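Local coordinates for PAC2 family protein (PDB 2WAM) that is of unknown function but belongs to the PAC2 family and represents a gene family duplicated in actinobacteria, at residues His243-Gln247 against Thr248-Ala252; Glu280-Ala283 against Lys284-Gln288. All blocks are in the same frame, centred on the assembly; numbering follows the deposited sequence.

Overall arrangement
Contacts 1 and 2 follow each other along the chain and touch in space, their centres about 11 Å apart. Contact 1 is the turn that leads from strand 234-242 into helix 251-265. Contact 2 is a piece of the next helix, 272-289, which lies against that turn. Leu245 CD2 packs on Ile285 CD1 at 3.5 Å, and Tyr250 OH probably bonds to Gln282 OE1 at 2.8 Å. His187 is a shared neighbour, with polar links to Tyr244, Gln282 and Asp286. Both contacts lie in the PAC2 range on the same side of the chain's centre. The protein's function is unknown, so no role can be assigned to this region.

Contact 1: residues His243-Gln247 against Thr248-Ala252; sequences HYLTQ and TDYPA
Leu245 meets both Thr248 and Tyr250 as the chain turns toward helix 251-265. From Leu245 CB the chain runs to CG, which stands anti to the carbonyl carbon (chi1 -67°), and there the two methyls part. CD2 goes toward the Thr248 hydroxyl and stays 4.1 Å from OG1, a loose touch. CD1 reaches over one face of the Tyr250 ring. It lies 3.6 Å from Tyr250 CE1 and 3.8 Å from the ring centroid, a CH-pi contact offset toward the rim. The tyrosine's own first torsion (chi1 -164°) swings the ring to the place where Leu245 CD1 can lie over it. Ala252 CB lies over the opposite face, so the ring is held between two methyl groups.

Leu245 opens a type I beta turn that Thr248 closes. Leu245 O accepts two bonds from the one threonine. Thr248 N donates at 3.2 Å from well above the carbonyl plane. Thr248 OG1 donates to the same oxygen at 3.3 Å and is less tilted from that plane. Both come from the same face, so the threonine grips the carbonyl with its main chain and its side chain together. A second hydroxyl ties down the preceding 3-10 segment: Thr246 OG1 donates to His243 O at 2.7 Å.

The Tyr250 hydroxyl is bonded to Gln282 on helix 272-289. Asp249 makes a salt bridge to Arg83 and a hydrogen bond to His80. This turn thus joins the end of strand 234-242, in the large mixed sheet, to helix 251-265. Leu245 and Tyr250 face Ile285 of helix 272-289, while Tyr244 packs on Val299 and Leu302 of helix 293-315.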
ATOM      1  N   HIS A 243      -6.986 -22.201 -41.672  1.00 56.72           N
ATOM      2  CA  HIS A 243      -7.421 -22.838 -40.427  1.00 57.47           C
ATOM      3  C   HIS A 243      -6.711 -24.165 -40.163  1.00 50.22           C
ATOM      4  O   HIS A 243      -6.578 -24.576 -39.012  1.00 40.52           O
ATOM      5  CB  HIS A 243      -8.946 -22.991 -40.334  1.00 68.17           C
ATOM      6  CG  HIS A 243      -9.536 -23.831 -41.418  1.00 80.82           C
ATOM      7  ND1 HIS A 243     -10.336 -23.307 -42.411  1.00 93.56           N
ATOM      8  CD2 HIS A 243      -9.438 -25.156 -41.672  1.00 86.10           C
ATOM      9  CE1 HIS A 243     -10.708 -24.275 -43.230  1.00 98.51           C
ATOM     10  NE2 HIS A 243     -10.174 -25.406 -42.807  1.00 96.87           N
ATOM     11  N   TYR A 244      -6.223 -24.823 -41.211  1.00 44.48           N
ATOM     12  CA  TYR A 244      -5.475 -26.061 -40.994  1.00 38.98           C
ATOM     13  C   TYR A 244      -4.051 -25.837 -40.457  1.00 50.75           C
ATOM     14  O   TYR A 244      -3.339 -26.797 -40.144  1.00 54.78           O
ATOM     15  CB  TYR A 244      -5.479 -26.954 -42.237  1.00 33.54           C
ATOM     16  CG  TYR A 244      -4.966 -26.325 -43.519  1.00 47.04           C
ATOM     17  CD1 TYR A 244      -3.622 -26.449 -43.893  1.00 43.10           C
ATOM     18  CD2 TYR A 244      -5.825 -25.633 -44.377  1.00 45.19           C
ATOM     19  CE1 TYR A 244      -3.148 -25.896 -45.074  1.00 36.46           C
ATOM     20  CE2 TYR A 244      -5.356 -25.073 -45.566  1.00 45.71           C
ATOM     21  CZ  TYR A 244      -4.017 -25.213 -45.906  1.00 46.29           C
ATOM     22  OH  TYR A 244      -3.545 -24.654 -47.073  1.00 51.55           O
ATOM     23  N   LEU A 245      -3.653 -24.572 -40.337  1.00 47.95           N
ATOM     24  CA  LEU A 245      -2.319 -24.227 -39.851  1.00 50.64           C
ATOM     25  C   LEU A 245      -2.346 -23.510 -38.507  1.00 46.50           C
ATOM     26  O   LEU A 245      -1.310 -23.051 -38.030  1.00 38.26           O
ATOM     27  CB  LEU A 245      -1.592 -23.350 -40.867  1.00 48.70           C
ATOM     28  CG  LEU A 245      -1.232 -24.035 -42.181  1.00 50.12           C
ATOM     29  CD1 LEU A 245      -0.662 -23.024 -43.194  1.00 34.67           C
ATOM     30  CD2 LEU A 245      -0.265 -25.190 -41.914  1.00 46.14           C
ATOM     31  N   THR A 246      -3.530 -23.433 -37.904  1.00 36.17           N
ATOM     32  CA  THR A 246      -3.747 -22.638 -36.698  1.00 31.69           C
ATOM     33  C   THR A 246      -2.804 -22.977 -35.545  1.00 36.57           C
ATOM     34  O   THR A 246      -2.321 -22.083 -34.848  1.00 39.28           O
ATOM     35  CB  THR A 246      -5.202 -22.773 -36.212  1.00 34.62           C
ATOM     36  OG1 THR A 246      -6.082 -22.503 -37.300  1.00 41.80           O
ATOM     37  CG2 THR A 246      -5.494 -21.789 -35.109  1.00 30.43           C
ATOM     38  N   GLN A 247      -2.551 -24.265 -35.335  1.00 36.61           N
ATOM     39  CA  GLN A 247      -1.778 -24.694 -34.176  1.00 39.15           C
ATOM     40  C   GLN A 247      -0.346 -25.090 -34.520  1.00 42.39           C
ATOM     41  O   GLN A 247       0.246 -25.936 -33.856  1.00 57.71           O
ATOM     42  CB  GLN A 247      -2.492 -25.832 -33.441  1.00 44.54           C
ATOM     43  CG  GLN A 247      -3.865 -25.446 -32.911  1.00 66.81           C
ATOM     44  CD  GLN A 247      -4.367 -26.387 -31.827  1.00 88.67           C
ATOM     45  OE1 GLN A 247      -3.935 -27.537 -31.737  1.00100.92           O
ATOM     46  NE2 GLN A 247      -5.286 -25.901 -30.998  1.00 90.03           N
ATOM     47  N   THR A 248       0.204 -24.469 -35.557  1.00 37.73           N
ATOM     48  CA  THR A 248       1.587 -24.697 -35.961  1.00 36.72           C
ATOM     49  C   THR A 248       2.302 -23.360 -36.150  1.00 37.85           C
ATOM     50  O   THR A 248       1.669 -22.318 -36.257  1.00 46.34           O
ATOM     51  CB  THR A 248       1.649 -25.395 -37.319  1.00 40.40           C
ATOM     52  OG1 THR A 248       1.639 -24.396 -38.343  1.00 51.16           O
ATOM     53  CG2 THR A 248       0.447 -26.301 -37.516  1.00 46.77           C
ATOM     54  N   ASP A 249       3.623 -23.392 -36.212  1.00 31.98           N
ATOM     55  CA  ASP A 249       4.384 -22.211 -36.582  1.00 31.28           C
ATOM     56  C   ASP A 249       4.198 -21.915 -38.055  1.00 39.86           C
ATOM     57  O   ASP A 249       4.476 -22.767 -38.904  1.00 49.54           O
ATOM     58  CB  ASP A 249       5.877 -22.429 -36.333  1.00 30.43           C
ATOM     59  CG  ASP A 249       6.258 -22.296 -34.885  1.00 35.20           C
ATOM     60  OD1 ASP A 249       7.356 -22.760 -34.541  1.00 39.43           O
ATOM     61  OD2 ASP A 249       5.473 -21.738 -34.091  1.00 38.96           O
ATOM     62  N   TYR A 250       3.756 -20.701 -38.362  1.00 34.49           N
ATOM     63  CA  TYR A 250       3.646 -20.273 -39.747  1.00 28.61           C
ATOM     64  C   TYR A 250       4.281 -18.899 -39.924  1.00 30.66           C
ATOM     65  O   TYR A 250       3.582 -17.884 -39.956  1.00 38.26           O
ATOM     66  CB  TYR A 250       2.182 -20.272 -40.196  1.00 34.44           C
ATOM     67  CG  TYR A 250       2.002 -20.216 -41.702  1.00 39.94           C
ATOM     68  CD1 TYR A 250       2.522 -21.211 -42.525  1.00 33.08           C
ATOM     69  CD2 TYR A 250       1.312 -19.170 -42.298  1.00 39.65           C
ATOM     70  CE1 TYR A 250       2.369 -21.154 -43.894  1.00 39.14           C
ATOM     71  CE2 TYR A 250       1.150 -19.109 -43.666  1.00 42.69           C
ATOM     72  CZ  TYR A 250       1.680 -20.097 -44.459  1.00 49.38           C
ATOM     73  OH  TYR A 250       1.510 -20.022 -45.823  1.00 55.42           O
ATOM     74  N   PRO A 251       5.618 -18.869 -40.029  1.00 30.82           N
ATOM     75  CA  PRO A 251       6.415 -17.627 -40.096  1.00 36.05           C
ATOM     76  C   PRO A 251       5.963 -16.656 -41.200  1.00 39.32           C
ATOM     77  O   PRO A 251       6.130 -15.445 -41.057  1.00 43.24           O
ATOM     78  CB  PRO A 251       7.837 -18.131 -40.376  1.00 34.22           C
ATOM     79  CG  PRO A 251       7.842 -19.546 -39.865  1.00 39.73           C
ATOM     80  CD  PRO A 251       6.455 -20.082 -40.084  1.00 26.22           C
ATOM     81  N   ALA A 252       5.399 -17.184 -42.282  1.00 32.50           N
ATOM     82  CA  ALA A 252       4.883 -16.348 -43.359  1.00 31.69           C
ATOM     83  C   ALA A 252       3.920 -15.303 -42.820  1.00 39.15           C
ATOM     84  O   ALA A 252       3.964 -14.142 -43.219  1.00 44.61           O
ATOM     85  CB  ALA A 252       4.194 -17.204 -44.414  1.00 26.20           C
TER

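Contact 2: residues Glu280-Ala283 against Lys284-Gln288; sequences EVQA and KIDEQ
Val281 and Ile285 touch one turn apart on the inner side of helix 272-289. Val281 CG1 meets Ile285 CD1 at 3.9 Å. The isoleucine stem has CG1 anti to the carbonyl carbon (chi1 -61°), which directs it back along the helix toward Val281. Ile285 is buried, and it also packs on Leu245, Tyr250 and His187. Gln282 and Asp286 are polar neighbours of this apolar pair. Helix 272-289 binds His187 through them, Gln282 NE2 donating to its carbonyl and Asp286 OD1 bonding to its ring NE2, while Gln282 OE1 is taken by Tyr250.

The frame is a regular alpha helix with i to i+4 backbone bonds. Lys284 N donates to Glu280 O at 3.2 Å. Ile285 N donates to Val281 O at 3.0 Å, nearly in line with the carbonyl bond. Asp286 N reaches Gln282 O and Glu287 N reaches Ala283 O, each at 3.2 Å. The whole piece belongs to an amphipathic helix, with one side turned to the body of the fold.

On the solvent side Glu280 and Lys284 lie side by side and point the same way. The glutamate chain is extended, whereas the lysine bends at chi2 (-94°) and again at chi4. This brings Lys284 NZ to 3.5 Å from Glu280 OE2, a long and exposed salt bridge. Glu287 adds only slight contact, its CB resting 3.6 Å from Ala283 O.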
ATOM      1  N   GLU A 280      10.967 -22.142 -45.792  1.00 38.09           N
ATOM      2  CA  GLU A 280      11.230 -23.513 -45.386  1.00 37.18           C
ATOM      3  C   GLU A 280       9.957 -24.212 -44.920  1.00 43.30           C
ATOM      4  O   GLU A 280       9.680 -25.349 -45.327  1.00 41.51           O
ATOM      5  CB  GLU A 280      12.304 -23.552 -44.306  1.00 45.96           C
ATOM      6  CG  GLU A 280      12.434 -24.887 -43.602  1.00 72.28           C
ATOM      7  CD  GLU A 280      13.753 -25.014 -42.867  1.00 96.36           C
ATOM      8  OE1 GLU A 280      14.641 -24.159 -43.099  1.00100.25           O
ATOM      9  OE2 GLU A 280      13.902 -25.964 -42.065  1.00103.84           O
ATOM     10  N   VAL A 281       9.187 -23.522 -44.077  1.00 40.46           N
ATOM     11  CA  VAL A 281       7.911 -24.035 -43.584  1.00 32.59           C
ATOM     12  C   VAL A 281       6.893 -24.194 -44.708  1.00 40.48           C
ATOM     13  O   VAL A 281       6.203 -25.208 -44.794  1.00 44.74           O
ATOM     14  CB  VAL A 281       7.323 -23.128 -42.489  1.00 35.22           C
ATOM     15  CG1 VAL A 281       5.804 -23.353 -42.338  1.00 28.83           C
ATOM     16  CG2 VAL A 281       8.060 -23.352 -41.170  1.00 22.16           C
ATOM     17  N   GLN A 282       6.799 -23.188 -45.568  1.00 40.10           N
ATOM     18  CA  GLN A 282       5.943 -23.270 -46.744  1.00 43.86           C
ATOM     19  C   GLN A 282       6.243 -24.528 -47.580  1.00 46.79           C
ATOM     20  O   GLN A 282       5.332 -25.223 -48.016  1.00 50.97           O
ATOM     21  CB  GLN A 282       6.114 -22.011 -47.595  1.00 51.17           C
ATOM     22  CG  GLN A 282       5.229 -21.947 -48.830  1.00 62.19           C
ATOM     23  CD  GLN A 282       3.833 -21.439 -48.527  1.00 67.71           C
ATOM     24  OE1 GLN A 282       3.527 -21.069 -47.392  1.00 71.46           O
ATOM     25  NE2 GLN A 282       2.977 -21.413 -49.547  1.00 68.02           N
ATOM     26  N   ALA A 283       7.516 -24.832 -47.795  1.00 41.45           N
ATOM     27  CA  ALA A 283       7.869 -25.997 -48.598  1.00 44.04           C
ATOM     28  C   ALA A 283       7.526 -27.314 -47.909  1.00 45.55           C
ATOM     29  O   ALA A 283       7.232 -28.298 -48.584  1.00 48.52           O
ATOM     30  CB  ALA A 283       9.338 -25.967 -48.985  1.00 26.45           C
ATOM     31  N   LYS A 284       7.576 -27.338 -46.578  1.00 41.78           N
ATOM     32  CA  LYS A 284       7.211 -28.537 -45.822  1.00 45.13           C
ATOM     33  C   LYS A 284       5.708 -28.804 -45.904  1.00 51.84           C
ATOM     34  O   LYS A 284       5.270 -29.952 -45.991  1.00 54.91           O
ATOM     35  CB  LYS A 284       7.642 -28.416 -44.363  1.00 46.31           C
ATOM     36  CG  LYS A 284       9.152 -28.350 -44.169  1.00 65.82           C
ATOM     37  CD  LYS A 284       9.768 -29.722 -43.904  1.00 71.62           C
ATOM     38  CE  LYS A 284      11.211 -29.591 -43.412  1.00 72.09           C
ATOM     39  NZ  LYS A 284      11.410 -28.435 -42.482  1.00 68.41           N
ATOM     40  N   ILE A 285       4.924 -27.733 -45.894  1.00 51.47           N
ATOM     41  CA  ILE A 285       3.475 -27.844 -46.011  1.00 56.36           C
ATOM     42  C   ILE A 285       3.037 -28.346 -47.387  1.00 59.00           C
ATOM     43  O   ILE A 285       2.099 -29.131 -47.484  1.00 62.56           O
ATOM     44  CB  ILE A 285       2.783 -26.502 -45.713  1.00 50.53           C
ATOM     45  CG1 ILE A 285       3.096 -26.060 -44.295  1.00 51.41           C
ATOM     46  CG2 ILE A 285       1.280 -26.611 -45.892  1.00 49.39           C
ATOM     47  CD1 ILE A 285       2.504 -24.737 -43.958  1.00 60.12           C
ATOM     48  N   ASP A 286       3.692 -27.886 -48.449  1.00 52.60           N
ATOM     49  CA  ASP A 286       3.339 -28.361 -49.784  1.00 56.33           C
ATOM     50  C   ASP A 286       3.607 -29.853 -49.857  1.00 61.06           C
ATOM     51  O   ASP A 286       2.733 -30.631 -50.236  1.00 63.16           O
ATOM     52  CB  ASP A 286       4.116 -27.627 -50.874  1.00 59.59           C
ATOM     53  CG  ASP A 286       3.661 -26.195 -51.048  1.00 66.67           C
ATOM     54  OD1 ASP A 286       2.500 -25.901 -50.705  1.00 71.53           O
ATOM     55  OD2 ASP A 286       4.465 -25.362 -51.522  1.00 64.92           O
ATOM     56  N   GLU A 287       4.822 -30.242 -49.477  1.00 61.29           N
ATOM     57  CA  GLU A 287       5.214 -31.645 -49.453  1.00 60.56           C
ATOM     58  C   GLU A 287       4.186 -32.497 -48.712  1.00 69.75           C
ATOM     59  O   GLU A 287       3.791 -33.572 -49.176  1.00 73.65           O
ATOM     60  CB  GLU A 287       6.592 -31.807 -48.815  1.00 53.10           C
ATOM     61  CG  GLU A 287       7.712 -32.095 -49.802  1.00 66.92           C
ATOM     62  CD  GLU A 287       9.014 -32.469 -49.107  1.00 78.54           C
ATOM     63  OE1 GLU A 287       9.513 -31.617 -48.340  1.00 80.29           O
ATOM     64  OE2 GLU A 287       9.529 -33.601 -49.327  1.00 72.36           O
ATOM     65  N   GLN A 288       3.751 -31.994 -47.563  1.00 64.08           N
ATOM     66  CA  GLN A 288       2.861 -32.721 -46.674  1.00 57.21           C
ATOM     67  C   GLN A 288       1.455 -32.812 -47.240  1.00 65.36           C
ATOM     68  O   GLN A 288       0.773 -33.827 -47.080  1.00 73.88           O
ATOM     69  CB  GLN A 288       2.814 -32.006 -45.330  1.00 59.99           C
ATOM     70  CG  GLN A 288       2.563 -32.901 -44.147  1.00 71.48           C
ATOM     71  CD  GLN A 288       2.953 -32.234 -42.851  1.00 79.39           C
ATOM     72  OE1 GLN A 288       2.682 -31.051 -42.651  1.00 76.66           O
ATOM     73  NE2 GLN A 288       3.605 -32.984 -41.964  1.00 87.41           N
TER